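Local coordinates for Beta/alpha-amylase (Paenibacillus polymyxa, PDB 3VOC), which removes maltose units from the non-reducing ends of starch chains through its family 14 beta-amylase domain, the part of a longer, proteolytically processed beta/alpha-amylase precursor described here, at residues W175-R180 against G282-M287; N288-P293 against P333-P338; G181-Y186 against E297-Y302. All coordinates share one frame; numbering follows the deposited sequence. Where two conformers were deposited one is given.

Contact 1 (W175-R180 against G282-M287)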
ATOM      1  N   TRP A 175      15.239  -7.587  -9.455  1.00 19.46           N
ATOM      2  CA  TRP A 175      14.442  -8.519  -8.653  1.00 18.89           C
ATOM      3  C   TRP A 175      13.629  -9.448  -9.551  1.00 18.99           C
ATOM      4  O   TRP A 175      13.091  -9.014 -10.557  1.00 18.49           O
ATOM      5  CB  TRP A 175      13.496  -7.754  -7.723  1.00 18.53           C
ATOM      6  CG  TRP A 175      12.561  -8.638  -6.971  1.00 17.79           C
ATOM      7  CD1 TRP A 175      12.807  -9.252  -5.778  1.00 15.87           C
ATOM      8  CD2 TRP A 175      11.242  -9.041  -7.373  1.00 17.31           C
ATOM      9  NE1 TRP A 175      11.714 -10.017  -5.409  1.00 17.42           N
ATOM     10  CE2 TRP A 175      10.742  -9.900  -6.368  1.00 17.43           C
ATOM     11  CE3 TRP A 175      10.439  -8.769  -8.492  1.00 17.96           C
ATOM     12  CZ2 TRP A 175       9.462 -10.481  -6.436  1.00 19.09           C
ATOM     13  CZ3 TRP A 175       9.162  -9.349  -8.561  1.00 17.86           C
ATOM     14  CH2 TRP A 175       8.690 -10.195  -7.539  1.00 19.34           C
ATOM     15  N   SER A 176      13.544 -10.721  -9.170  1.00 19.05           N
ATOM     16  CA  SER A 176      12.518 -11.621  -9.706  1.00 19.14           C
ATOM     17  C   SER A 176      11.998 -12.512  -8.587  1.00 18.83           C
ATOM     18  O   SER A 176      12.715 -12.830  -7.634  1.00 18.53           O
ATOM     19  CB  SER A 176      13.057 -12.463 -10.878  1.00 20.11           C
ATOM     20  OG  SER A 176      14.146 -13.247 -10.448  1.00 21.14           O
ATOM     21  N   TYR A 177      10.731 -12.893  -8.683  1.00 18.82           N
ATOM     22  CA  TYR A 177      10.113 -13.735  -7.668  1.00 18.46           C
ATOM     23  C   TYR A 177      10.892 -15.064  -7.631  1.00 18.65           C
ATOM     24  O   TYR A 177      11.305 -15.545  -8.687  1.00 18.30           O
ATOM     25  CB  TYR A 177       8.652 -13.954  -8.047  1.00 18.42           C
ATOM     26  CG  TYR A 177       7.831 -14.701  -7.023  1.00 18.24           C
ATOM     27  CD1 TYR A 177       7.345 -14.049  -5.880  1.00 17.23           C
ATOM     28  CD2 TYR A 177       7.517 -16.055  -7.207  1.00 18.04           C
ATOM     29  CE1 TYR A 177       6.585 -14.729  -4.941  1.00 16.59           C
ATOM     30  CE2 TYR A 177       6.738 -16.754  -6.272  1.00 17.67           C
ATOM     31  CZ  TYR A 177       6.278 -16.074  -5.141  1.00 17.58           C
ATOM     32  OH  TYR A 177       5.526 -16.728  -4.201  1.00 16.85           O
ATOM     33  N   PRO A 178      11.128 -15.643  -6.435  1.00 17.78           N
ATOM     34  CA  PRO A 178      10.719 -15.226  -5.087  1.00 17.82           C
ATOM     35  C   PRO A 178      11.825 -14.508  -4.297  1.00 17.07           C
ATOM     36  O   PRO A 178      11.981 -14.759  -3.107  1.00 16.99           O
ATOM     37  CB  PRO A 178      10.419 -16.568  -4.419  1.00 17.73           C
ATOM     38  CG  PRO A 178      11.535 -17.493  -4.997  1.00 17.60           C
ATOM     39  CD  PRO A 178      11.841 -16.940  -6.398  1.00 18.31           C
ATOM     40  N   GLY A 179      12.584 -13.635  -4.954  1.00 17.30           N
ATOM     41  CA  GLY A 179      13.660 -12.887  -4.286  1.00 16.48           C
ATOM     42  C   GLY A 179      13.103 -12.121  -3.095  1.00 16.38           C
ATOM     43  O   GLY A 179      11.986 -11.585  -3.148  1.00 15.53           O
ATOM     44  N   ARG A 180      13.850 -12.079  -2.000  1.00 16.14           N
ATOM     45  CA  ARG A 180      13.351 -11.367  -0.817  1.00 16.69           C
ATOM     46  C   ARG A 180      13.340  -9.866  -1.065  1.00 16.64           C
ATOM     47  O   ARG A 180      12.724  -9.112  -0.307  1.00 16.47           O
ATOM     48  CB  ARG A 180      14.173 -11.679   0.438  1.00 17.68           C
ATOM     49  CG  ARG A 180      15.615 -11.265   0.336  1.00 18.58           C
ATOM     50  CD  ARG A 180      16.209 -10.695   1.634  1.00 20.01           C
ATOM     51  NE  ARG A 180      17.524 -10.186   1.249  1.00 20.30           N
ATOM     52  CZ  ARG A 180      17.964  -8.947   1.423  1.00 21.01           C
ATOM     53  NH1 ARG A 180      17.249  -8.047   2.097  1.00 21.84           N
ATOM     54  NH2 ARG A 180      19.158  -8.620   0.947  1.00 22.39           N
ATOM     55  N   GLY A 282       1.162  -7.502   1.043  1.00 16.07           N
ATOM     56  CA  GLY A 282       1.197  -8.930   1.344  1.00 16.20           C
ATOM     57  C   GLY A 282       2.507  -9.536   0.855  1.00 16.34           C
ATOM     58  O   GLY A 282       2.595  -9.990  -0.294  1.00 16.38           O
ATOM     59  N   LEU A 283       3.514  -9.548   1.723  1.00 15.53           N
ATOM     60  CA  LEU A 283       4.853  -9.986   1.338  1.00 15.02           C
ATOM     61  C   LEU A 283       5.015 -11.445   1.774  1.00 15.61           C
ATOM     62  O   LEU A 283       5.749 -11.766   2.716  1.00 15.18           O
ATOM     63  CB  LEU A 283       5.903  -9.036   1.928  1.00 15.13           C
ATOM     64  CG  LEU A 283       5.763  -7.569   1.457  1.00 15.11           C
ATOM     65  CD1 LEU A 283       6.692  -6.664   2.255  1.00 14.03           C
ATOM     66  CD2 LEU A 283       6.098  -7.461  -0.053  1.00 16.91           C
ATOM     67  N   HIS A 284       4.272 -12.306   1.074  1.00 15.11           N
ATOM     68  CA  HIS A 284       3.964 -13.665   1.496  1.00 15.99           C
ATOM     69  C   HIS A 284       5.067 -14.688   1.199  1.00 16.25           C
ATOM     70  O   HIS A 284       4.975 -15.832   1.641  1.00 16.64           O
ATOM     71  CB  HIS A 284       2.642 -14.137   0.855  1.00 15.31           C
ATOM     72  CG  HIS A 284       2.650 -14.113  -0.647  1.00 16.38           C
ATOM     73  ND1 HIS A 284       3.225 -15.110  -1.410  1.00 16.87           N
ATOM     74  CD2 HIS A 284       2.157 -13.208  -1.527  1.00 16.23           C
ATOM     75  CE1 HIS A 284       3.096 -14.815  -2.692  1.00 15.92           C
ATOM     76  NE2 HIS A 284       2.453 -13.664  -2.791  1.00 16.60           N
ATOM     77  N   TRP A 285       6.092 -14.284   0.459  1.00 15.97           N
ATOM     78  CA  TRP A 285       7.146 -15.228   0.069  1.00 16.04           C
ATOM     79  C   TRP A 285       8.392 -15.086   0.941  1.00 16.47           C
ATOM     80  O   TRP A 285       8.607 -14.036   1.553  1.00 16.50           O
ATOM     81  CB  TRP A 285       7.456 -15.109  -1.425  1.00 15.88           C
ATOM     82  CG  TRP A 285       7.932 -13.769  -1.916  1.00 16.00           C
ATOM     83  CD1 TRP A 285       9.219 -13.424  -2.217  1.00 16.43           C
ATOM     84  CD2 TRP A 285       7.123 -12.622  -2.243  1.00 15.16           C
ATOM     85  NE1 TRP A 285       9.262 -12.126  -2.678  1.00 15.86           N
ATOM     86  CE2 TRP A 285       7.993 -11.617  -2.711  1.00 14.36           C
ATOM     87  CE3 TRP A 285       5.749 -12.348  -2.177  1.00 16.69           C
ATOM     88  CZ2 TRP A 285       7.540 -10.346  -3.103  1.00 16.83           C
ATOM     89  CZ3 TRP A 285       5.292 -11.073  -2.569  1.00 16.08           C
ATOM     90  CH2 TRP A 285       6.193 -10.096  -3.020  1.00 15.08           C
ATOM     91  N   GLN A 286       9.190 -16.154   1.026  1.00 16.78           N
ATOM     92  CA  GLN A 286      10.304 -16.248   1.999  1.00 16.99           C
ATOM     93  C   GLN A 286       9.867 -16.146   3.467  1.00 17.27           C
ATOM     94  O   GLN A 286      10.675 -15.837   4.351  1.00 16.96           O
ATOM     95  CB  GLN A 286      11.418 -15.236   1.687  1.00 17.31           C
ATOM     96  CG  GLN A 286      11.912 -15.287   0.239  1.00 18.07           C
ATOM     97  CD  GLN A 286      12.382 -16.679  -0.186  1.00 22.00           C
ATOM     98  OE1 GLN A 286      12.585 -17.566   0.644  1.00 21.49           O
ATOM     99  NE2 GLN A 286      12.533 -16.878  -1.488  1.00 24.10           N
ATOM    100  N   MET A 287       8.592 -16.421   3.738  1.00 17.25           N
ATOM    101  CA  MET A 287       8.116 -16.386   5.107  1.00 17.42           C
ATOM    102  C   MET A 287       8.816 -17.447   5.960  1.00 17.77           C
ATOM    103  O   MET A 287       9.290 -17.139   7.053  1.00 18.03           O
ATOM    104  CB  MET A 287       6.584 -16.556   5.179  1.00 17.47           C
ATOM    105  CG  MET A 287       5.807 -15.289   4.768  1.00 17.70           C
ATOM    106  SD  MET A 287       4.035 -15.636   4.658  1.00 18.18           S
ATOM    107  CE  MET A 287       3.629 -15.891   6.395  1.00 18.46           C
TER

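Contact 2 (N288-P293 against P333-P338)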
ATOM      1  N   ASN A 288       8.884 -18.683   5.466  1.00 17.26           N
ATOM      2  CA  ASN A 288       9.461 -19.776   6.252  1.00 17.96           C
ATOM      3  C   ASN A 288      10.784 -20.318   5.695  1.00 18.09           C
ATOM      4  O   ASN A 288      11.141 -21.457   5.959  1.00 17.95           O
ATOM      5  CB  ASN A 288       8.445 -20.925   6.437  1.00 17.48           C
ATOM      6  CG  ASN A 288       8.014 -21.523   5.126  1.00 17.99           C
ATOM      7  OD1 ASN A 288       7.740 -20.795   4.174  1.00 16.38           O
ATOM      8  ND2 ASN A 288       7.943 -22.857   5.060  1.00 16.65           N
ATOM      9  N   ASN A 289      11.506 -19.496   4.942  1.00 18.29           N
ATOM     10  CA  ASN A 289      12.843 -19.842   4.484  1.00 18.88           C
ATOM     11  C   ASN A 289      13.749 -20.016   5.709  1.00 19.53           C
ATOM     12  O   ASN A 289      13.871 -19.109   6.523  1.00 18.98           O
ATOM     13  CB  ASN A 289      13.383 -18.742   3.554  1.00 18.92           C
ATOM     14  CG  ASN A 289      14.697 -19.127   2.867  1.00 19.67           C
ATOM     15  OD1 ASN A 289      14.840 -18.992   1.655  1.00 23.52           O
ATOM     16  ND2 ASN A 289      15.659 -19.564   3.643  1.00 18.09           N
ATOM     17  N   PRO A 290      14.378 -21.197   5.855  1.00 19.79           N
ATOM     18  CA  PRO A 290      15.201 -21.418   7.059  1.00 20.38           C
ATOM     19  C   PRO A 290      16.363 -20.421   7.200  1.00 21.09           C
ATOM     20  O   PRO A 290      16.701 -20.026   8.324  1.00 22.32           O
ATOM     21  CB  PRO A 290      15.722 -22.851   6.879  1.00 20.05           C
ATOM     22  CG  PRO A 290      15.616 -23.133   5.406  1.00 20.55           C
ATOM     23  CD  PRO A 290      14.419 -22.339   4.925  1.00 20.00           C
ATOM     24  N   ALA A 291      16.938 -20.000   6.076  1.00 20.82           N
ATOM     25  CA  ALA A 291      18.128 -19.129   6.060  1.00 21.38           C
ATOM     26  C   ALA A 291      17.788 -17.634   6.127  1.00 21.21           C
ATOM     27  O   ALA A 291      18.618 -16.826   6.564  1.00 22.49           O
ATOM     28  CB  ALA A 291      18.982 -19.416   4.804  1.00 21.07           C
ATOM     29  N   MET A 292      16.594 -17.251   5.692  1.00 20.60           N
ATOM     30  CA  MET A 292      16.170 -15.849   5.749  0.70 20.68           C
ATOM     31  C   MET A 292      14.686 -15.713   6.120  1.00 20.30           C
ATOM     32  O   MET A 292      13.903 -15.138   5.341  1.00 20.26           O
ATOM     33  CB  MET A 292      16.492 -15.132   4.428  0.70 20.83           C
ATOM     34  CG  MET A 292      15.904 -15.814   3.171  0.70 21.84           C
ATOM     35  SD  MET A 292      15.934 -14.824   1.657  0.70 23.35           S
ATOM     36  CE  MET A 292      17.710 -14.526   1.548  0.70 21.64           C
ATOM     37  N   PRO A 293      14.287 -16.232   7.300  1.00 20.21           N
ATOM     38  CA  PRO A 293      12.864 -16.240   7.641  1.00 19.65           C
ATOM     39  C   PRO A 293      12.287 -14.823   7.652  1.00 19.10           C
ATOM     40  O   PRO A 293      12.888 -13.896   8.229  1.00 18.74           O
ATOM     41  CB  PRO A 293      12.834 -16.874   9.044  1.00 19.98           C
ATOM     42  CG  PRO A 293      14.187 -16.561   9.617  1.00 20.36           C
ATOM     43  CD  PRO A 293      15.131 -16.615   8.455  1.00 20.16           C
ATOM     44  N   PRO A 333      11.197 -23.371  -3.536  1.00 21.21           N
ATOM     45  CA  PRO A 333      12.005 -22.251  -3.067  1.00 20.24           C
ATOM     46  C   PRO A 333      11.222 -20.967  -2.725  1.00 19.73           C
ATOM     47  O   PRO A 333      11.842 -19.982  -2.346  1.00 19.27           O
ATOM     48  CB  PRO A 333      12.927 -21.990  -4.258  1.00 21.01           C
ATOM     49  CG  PRO A 333      12.051 -22.271  -5.455  1.00 21.34           C
ATOM     50  CD  PRO A 333      11.060 -23.365  -5.008  1.00 21.49           C
ATOM     51  N   ASN A 334       9.897 -20.965  -2.872  1.00 18.35           N
ATOM     52  CA  ASN A 334       9.114 -19.726  -2.689  1.00 18.37           C
ATOM     53  C   ASN A 334       8.838 -19.382  -1.233  1.00 18.11           C
ATOM     54  O   ASN A 334       8.686 -18.190  -0.870  1.00 17.98           O
ATOM     55  CB  ASN A 334       7.798 -19.800  -3.471  1.00 17.22           C
ATOM     56  CG  ASN A 334       8.027 -19.933  -4.966  1.00 18.93           C
ATOM     57  OD1 ASN A 334       9.097 -19.581  -5.474  1.00 19.69           O
ATOM     58  ND2 ASN A 334       7.031 -20.433  -5.678  1.00 18.04           N
ATOM     59  N   TYR A 335       8.775 -20.437  -0.415  1.00 17.00           N
ATOM     60  CA  TYR A 335       8.489 -20.345   1.006  1.00 17.08           C
ATOM     61  C   TYR A 335       7.321 -19.398   1.258  1.00 16.76           C
ATOM     62  O   TYR A 335       7.423 -18.450   2.038  1.00 16.82           O
ATOM     63  CB  TYR A 335       9.745 -19.930   1.774  1.00 17.22           C
ATOM     64  CG  TYR A 335      10.819 -20.996   1.783  1.00 18.34           C
ATOM     65  CD1 TYR A 335      10.693 -22.136   2.588  1.00 19.23           C
ATOM     66  CD2 TYR A 335      11.947 -20.879   0.971  1.00 19.68           C
ATOM     67  CE1 TYR A 335      11.676 -23.129   2.596  1.00 19.88           C
ATOM     68  CE2 TYR A 335      12.946 -21.863   0.976  1.00 19.95           C
ATOM     69  CZ  TYR A 335      12.804 -22.975   1.796  1.00 20.84           C
ATOM     70  OH  TYR A 335      13.772 -23.952   1.799  1.00 18.81           O
ATOM     71  N   SER A 336       6.210 -19.684   0.582  1.00 16.80           N
ATOM     72  CA  SER A 336       5.084 -18.753   0.499  1.00 16.92           C
ATOM     73  C   SER A 336       3.903 -19.242   1.333  1.00 16.32           C
ATOM     74  O   SER A 336       3.362 -20.312   1.079  1.00 16.01           O
ATOM     75  CB  SER A 336       4.660 -18.587  -0.967  1.00 16.87           C
ATOM     76  OG  SER A 336       3.486 -17.808  -1.066  1.00 16.07           O
ATOM     77  N   LEU A 337       3.490 -18.438   2.310  1.00 16.20           N
ATOM     78  CA  LEU A 337       2.386 -18.804   3.190  1.00 15.75           C
ATOM     79  C   LEU A 337       1.361 -17.662   3.305  1.00 15.65           C
ATOM     80  O   LEU A 337       1.117 -17.161   4.399  1.00 15.14           O
ATOM     81  CB  LEU A 337       2.925 -19.204   4.573  1.00 16.13           C
ATOM     82  CG  LEU A 337       3.786 -20.471   4.628  1.00 15.82           C
ATOM     83  CD1 LEU A 337       4.563 -20.541   5.951  1.00 16.56           C
ATOM     84  CD2 LEU A 337       2.921 -21.733   4.412  1.00 16.34           C
ATOM     85  N   PRO A 338       0.762 -17.253   2.167  1.00 15.56           N
ATOM     86  CA  PRO A 338      -0.130 -16.087   2.170  1.00 15.59           C
ATOM     87  C   PRO A 338      -1.376 -16.271   3.005  1.00 15.34           C
ATOM     88  O   PRO A 338      -1.875 -15.302   3.552  1.00 15.18           O
ATOM     89  CB  PRO A 338      -0.509 -15.908   0.684  1.00 15.52           C
ATOM     90  CG  PRO A 338      -0.255 -17.255   0.060  1.00 15.29           C
ATOM     91  CD  PRO A 338       0.921 -17.822   0.814  1.00 15.40           C
TER

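Contact 3 (G181-Y186 against E297-Y302). With EDO (1,2-ethanediol), chain E.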
ATOM      1  N   GLY A 181      14.023  -9.444  -2.128  1.00 15.66           N
ATOM      2  CA  GLY A 181      14.213  -8.025  -2.389  1.00 15.56           C
ATOM      3  C   GLY A 181      15.386  -7.500  -1.592  1.00 15.96           C
ATOM      4  O   GLY A 181      16.278  -8.273  -1.182  1.00 15.55           O
ATOM      5  N   LYS A 182      15.405  -6.186  -1.366  1.00 15.52           N
ATOM      6  CA  LYS A 182      16.547  -5.548  -0.696  1.00 15.81           C
ATOM      7  C   LYS A 182      16.068  -4.439   0.238  1.00 15.72           C
ATOM      8  O   LYS A 182      15.028  -3.817  -0.025  1.00 15.53           O
ATOM      9  CB  LYS A 182      17.532  -4.965  -1.727  1.00 15.13           C
ATOM     10  CG  LYS A 182      18.272  -6.025  -2.530  1.00 16.20           C
ATOM     11  CD  LYS A 182      19.138  -5.449  -3.631  1.00 15.19           C
ATOM     12  CE  LYS A 182      19.783  -6.581  -4.461  1.00 18.17           C
ATOM     13  NZ  LYS A 182      20.637  -6.005  -5.555  1.00 18.01           N
ATOM     14  N   PHE A 183      16.826  -4.209   1.319  1.00 15.10           N
ATOM     15  CA  PHE A 183      16.635  -3.026   2.172  1.00 15.65           C
ATOM     16  C   PHE A 183      16.807  -1.740   1.352  1.00 15.69           C
ATOM     17  O   PHE A 183      17.569  -1.713   0.393  1.00 16.58           O
ATOM     18  CB  PHE A 183      17.604  -3.037   3.372  1.00 15.05           C
ATOM     19  CG  PHE A 183      17.308  -4.109   4.389  1.00 14.51           C
ATOM     20  CD1 PHE A 183      18.249  -5.086   4.678  1.00 14.93           C
ATOM     21  CD2 PHE A 183      16.102  -4.130   5.077  1.00 15.42           C
ATOM     22  CE1 PHE A 183      17.983  -6.085   5.612  1.00 15.29           C
ATOM     23  CE2 PHE A 183      15.824  -5.134   6.028  1.00 13.54           C
ATOM     24  CZ  PHE A 183      16.769  -6.107   6.296  1.00 14.50           C
ATOM     25  N   GLN A 184      16.106  -0.681   1.755  1.00 16.34           N
ATOM     26  CA  GLN A 184      15.946   0.528   0.945  1.00 16.49           C
ATOM     27  C   GLN A 184      16.326   1.778   1.732  1.00 17.11           C
ATOM     28  O   GLN A 184      15.647   2.819   1.660  1.00 17.34           O
ATOM     29  CB  GLN A 184      14.490   0.621   0.466  1.00 16.53           C
ATOM     30  CG  GLN A 184      14.037  -0.566  -0.401  1.00 16.58           C
ATOM     31  CD  GLN A 184      14.766  -0.604  -1.738  1.00 18.26           C
ATOM     32  OE1 GLN A 184      15.005   0.437  -2.343  1.00 17.97           O
ATOM     33  NE2 GLN A 184      15.118  -1.810  -2.207  1.00 14.83           N
ATOM     34  N   ALA A 185      17.414   1.672   2.499  1.00 17.59           N
ATOM     35  CA  ALA A 185      17.828   2.744   3.387  1.00 17.52           C
ATOM     36  C   ALA A 185      19.236   3.219   3.059  1.00 17.76           C
ATOM     37  O   ALA A 185      19.998   3.575   3.966  1.00 17.56           O
ATOM     38  CB  ALA A 185      17.743   2.276   4.860  1.00 18.00           C
ATOM     39  N   TYR A 186      19.570   3.255   1.763  1.00 17.04           N
ATOM     40  CA  TYR A 186      20.959   3.524   1.351  1.00 17.01           C
ATOM     41  C   TYR A 186      21.230   4.891   0.773  1.00 17.10           C
ATOM     42  O   TYR A 186      22.380   5.210   0.436  1.00 16.65           O
ATOM     43  CB  TYR A 186      21.534   2.378   0.501  1.00 16.74           C
ATOM     44  CG  TYR A 186      21.482   1.101   1.303  1.00 16.90           C
ATOM     45  CD1 TYR A 186      22.582   0.673   2.065  1.00 18.50           C
ATOM     46  CD2 TYR A 186      20.305   0.372   1.387  1.00 16.77           C
ATOM     47  CE1 TYR A 186      22.502  -0.495   2.853  1.00 16.85           C
ATOM     48  CE2 TYR A 186      20.214  -0.773   2.159  1.00 16.27           C
ATOM     49  CZ  TYR A 186      21.312  -1.206   2.896  1.00 17.39           C
ATOM     50  OH  TYR A 186      21.201  -2.365   3.648  1.00 16.08           O
ATOM     51  N   GLU A 297       9.240  -9.613   3.975  1.00 15.99           N
ATOM     52  CA  GLU A 297       8.534  -8.711   4.871  1.00 16.18           C
ATOM     53  C   GLU A 297       9.489  -7.698   5.504  1.00 16.43           C
ATOM     54  O   GLU A 297       9.188  -6.505   5.550  1.00 16.84           O
ATOM     55  CB  GLU A 297       7.835  -9.513   5.966  1.00 16.20           C
ATOM     56  CG  GLU A 297       6.688 -10.376   5.468  1.00 16.34           C
ATOM     57  CD  GLU A 297       6.335 -11.521   6.420  1.00 16.78           C
ATOM     58  OE1 GLU A 297       5.371 -11.371   7.194  1.00 15.41           O
ATOM     59  OE2 GLU A 297       7.007 -12.585   6.368  1.00 17.65           O
ATOM     60  N   GLN A 298      10.633  -8.169   5.995  1.00 16.32           N
ATOM     61  CA  GLN A 298      11.597  -7.282   6.648  1.00 16.90           C
ATOM     62  C   GLN A 298      12.161  -6.225   5.680  1.00 16.71           C
ATOM     63  O   GLN A 298      12.227  -5.030   6.029  1.00 16.88           O
ATOM     64  CB  GLN A 298      12.704  -8.096   7.333  1.00 17.33           C
ATOM     65  CG  GLN A 298      12.171  -8.766   8.615  1.00 20.51           C
ATOM     66  CD  GLN A 298      13.081  -9.802   9.234  1.00 24.88           C
ATOM     67  OE1 GLN A 298      14.240  -9.958   8.858  1.00 25.53           O
ATOM     68  NE2 GLN A 298      12.541 -10.534  10.209  1.00 27.51           N
ATOM     69  N   ALA A 299      12.523  -6.649   4.465  1.00 15.31           N
ATOM     70  CA  ALA A 299      13.034  -5.694   3.468  1.00 15.10           C
ATOM     71  C   ALA A 299      11.990  -4.643   3.116  1.00 14.49           C
ATOM     72  O   ALA A 299      12.328  -3.482   2.866  1.00 14.51           O
ATOM     73  CB  ALA A 299      13.526  -6.413   2.217  1.00 14.65           C
ATOM     74  N   GLY A 300      10.726  -5.055   3.093  1.00 14.54           N
ATOM     75  CA  GLY A 300       9.623  -4.144   2.831  1.00 13.92           C
ATOM     76  C   GLY A 300       9.338  -3.183   3.975  1.00 14.72           C
ATOM     77  O   GLY A 300       8.622  -2.201   3.797  1.00 14.00           O
ATOM     78  N   GLY A 301       9.880  -3.483   5.155  1.00 15.12           N
ATOM     79  CA  GLY A 301       9.766  -2.587   6.299  1.00 15.82           C
ATOM     80  C   GLY A 301       8.984  -3.180   7.450  1.00 15.90           C
ATOM     81  O   GLY A 301       8.658  -2.469   8.391  1.00 16.28           O
ATOM     82  N   TYR A 302       8.669  -4.477   7.390  1.00 16.04           N
ATOM     83  CA  TYR A 302       7.791  -5.075   8.401  1.00 16.21           C
ATOM     84  C   TYR A 302       8.565  -5.902   9.396  1.00 17.16           C
ATOM     85  O   TYR A 302       8.960  -7.044   9.118  1.00 17.55           O
ATOM     86  CB  TYR A 302       6.675  -5.910   7.766  1.00 15.75           C
ATOM     87  CG  TYR A 302       5.823  -5.150   6.768  1.00 16.17           C
ATOM     88  CD1 TYR A 302       5.731  -3.753   6.806  1.00 15.31           C
ATOM     89  CD2 TYR A 302       5.102  -5.829   5.788  1.00 15.05           C
ATOM     90  CE1 TYR A 302       4.948  -3.056   5.876  1.00 15.37           C
ATOM     91  CE2 TYR A 302       4.332  -5.148   4.855  1.00 15.40           C
ATOM     92  CZ  TYR A 302       4.241  -3.761   4.913  1.00 15.53           C
ATOM     93  OH  TYR A 302       3.449  -3.104   3.983  1.00 16.41           O
TER
HETATM   94  C1  EDO E 504       8.139  -9.965   9.662  1.00 38.12           C
HETATM   95  O1  EDO E 504       9.344  -9.625  10.351  1.00 37.06           O
HETATM   96  C2  EDO E 504       6.998  -9.945  10.661  1.00 38.73           C
HETATM   97  O2  EDO E 504       7.099 -11.132  11.458  1.00 39.61           O

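Contact 1 (W175-R180 against G282-M287)
Neither W175-R180 nor G282-M287 forms a regular helix or strand, and the two loops come closest at P178 and W285, whose CA atoms lie 6.3 Å apart, with a cis peptide bond before P178 bending the 175-180 segment. The W285 indole stands at the centre. Its CG takes the crowded position between backbone N and carbonyl carbon (chi1 60°), which sends the ring toward W175-R180. There NE1 donates to G179 O over 2.8 Å, with the acceptor almost exactly in the indole plane. The same oxygen also accepts from W175 NE1, so two indoles grip one carbonyl from above its plane, and they reach toward each other tip to tip, CZ2 of W175 lying 3.8 Å from CZ2 of W285. Y177 makes a T-shaped contact with W285: its CE1 edge points down onto one face of the five-membered ring, 3.4 Å from W285 CG, the planes inclined at 62°. In this TIM barrel the first loop follows strand 153-156 and the second follows strand 275-279, so the contact joins two excursions from consecutive barrel strands. H284, which probably binds substrate as in related enzymes, lies with its ring face under W285 CE3, while Y177 OH approaches its edge 3.4 Å from H284 CE1. The H284 imidazole is further held through ND1 by S336, which probably helps fix its rotation. Beside P178, the Q286 side chain bends at chi2 and brings NE2 to P178 O at 2.7 Å, a nearly straight bond (174°) lying in the amide plane. NE2 also bonds P333 O, while the guanidinium of R180 leads away to salt bridges with E113 and D229.

Contact 2 (N288-P293 against P333-P338)
Y335, N288 and N289 carry most of this surface contact between two loops of the TIM barrel, one following strand 275-279 and the other preceding helix 338-352, with L337 at the helix N-cap position. Y335 points toward the opposing loop with CG anti to its carbonyl carbon (chi1 -69°), laying its ring against the N288-P290 backbone. N289 CA stands over the middle of one ring face in a CH-pi contact, 3.6 Å from the centroid and only 13° off the normal. The N289 side chain continues across the CD2 side of the ring, and P290 crosses near the phenol end, its CD 3.6 Å from Y335 CZ. N288 comes in from the other flank. With CG in the crowded position between backbone N and carbonyl carbon, its amide stands steeply to the tyrosine plane (78°), and OD1 lies in that plane at the ring edge, 3.2 Å from Y335 CB. No hydrogen bond spans the two segments; the N288 amide turns its ND2 instead to G330 O, which ties it to the loop leading into P333-P338. The S336 side chain points away from 288-293. The L337 side chain crosses that of N288 at about a right angle, and its CD1 methyl lies 3.6 Å from N288 OD1.

Contact 3 (G181-Y186 against E297-Y302)
The loop G181-Y186 lies against the end of helix 295-300, where F183 and A299 are closest, their CA atoms 4.7 Å apart. F183 leaves the backbone with CG anti to its carbonyl carbon (chi1 -69°). CB sets out beside the helix and the ring then swings closer, its CD2-CE2 side doing the touching. CD2 lies 3.8 Å from A299 CA, and CE2, one atom further out, reaches Q298 O at 3.6 Å, that oxygen lying at the ring edge near its plane. The ring also meets F245 and Y249 of helix 240-268 edge-to-face. An alanine here would lose the ring's contacts with A299 CA and Q298 O and would probably loosen the packing of 181-186 against helices 295-300 and 240-268. The methyl of A299 settles on the loop backbone, with CB 3.7 Å from K182 O. That carbonyl also accepts Q184 NE2 from above its plane at 3.0 Å, a bond that folds the glutamine back onto its own loop. K182 itself points away from the helix, and its NZ bonds S114. At its other end, the Q298 side chain makes a weak bond through NE2 to O1 of a 1,2-ethanediol, probably from the crystallisation liquor, and that O1 donates to Y302 O. At G301 the chain turns to positive phi, and its N donates to Q298 O while Y302 N donates to E297 O at 2.8 Å: a Schellman motif that ends the helix at glycine.

In the fold
All three contacts lie on the same side of the chain's centre and share elements: contacts 1 and 3 use successive parts of the long loop after strand 153-156, whereas 282-287 runs straight into 288-293 and on into helix 295-300. Contact 2 is the surface member; contacts 1 and 3 are partly buried. Their chemistry differs accordingly. Contact 1 combines indole and amide hydrogen bonds with aromatic packing beside a probable substrate-binding histidine. Contact 2 has no cross-segment hydrogen bond and relies on a tyrosine face, and contact 3, away from the substrate-binding residues, packs a phenylalanine ring and an alanine methyl against backbone. A backbone hydrogen bond from Q286 N to N334 O couples contacts 1 and 2.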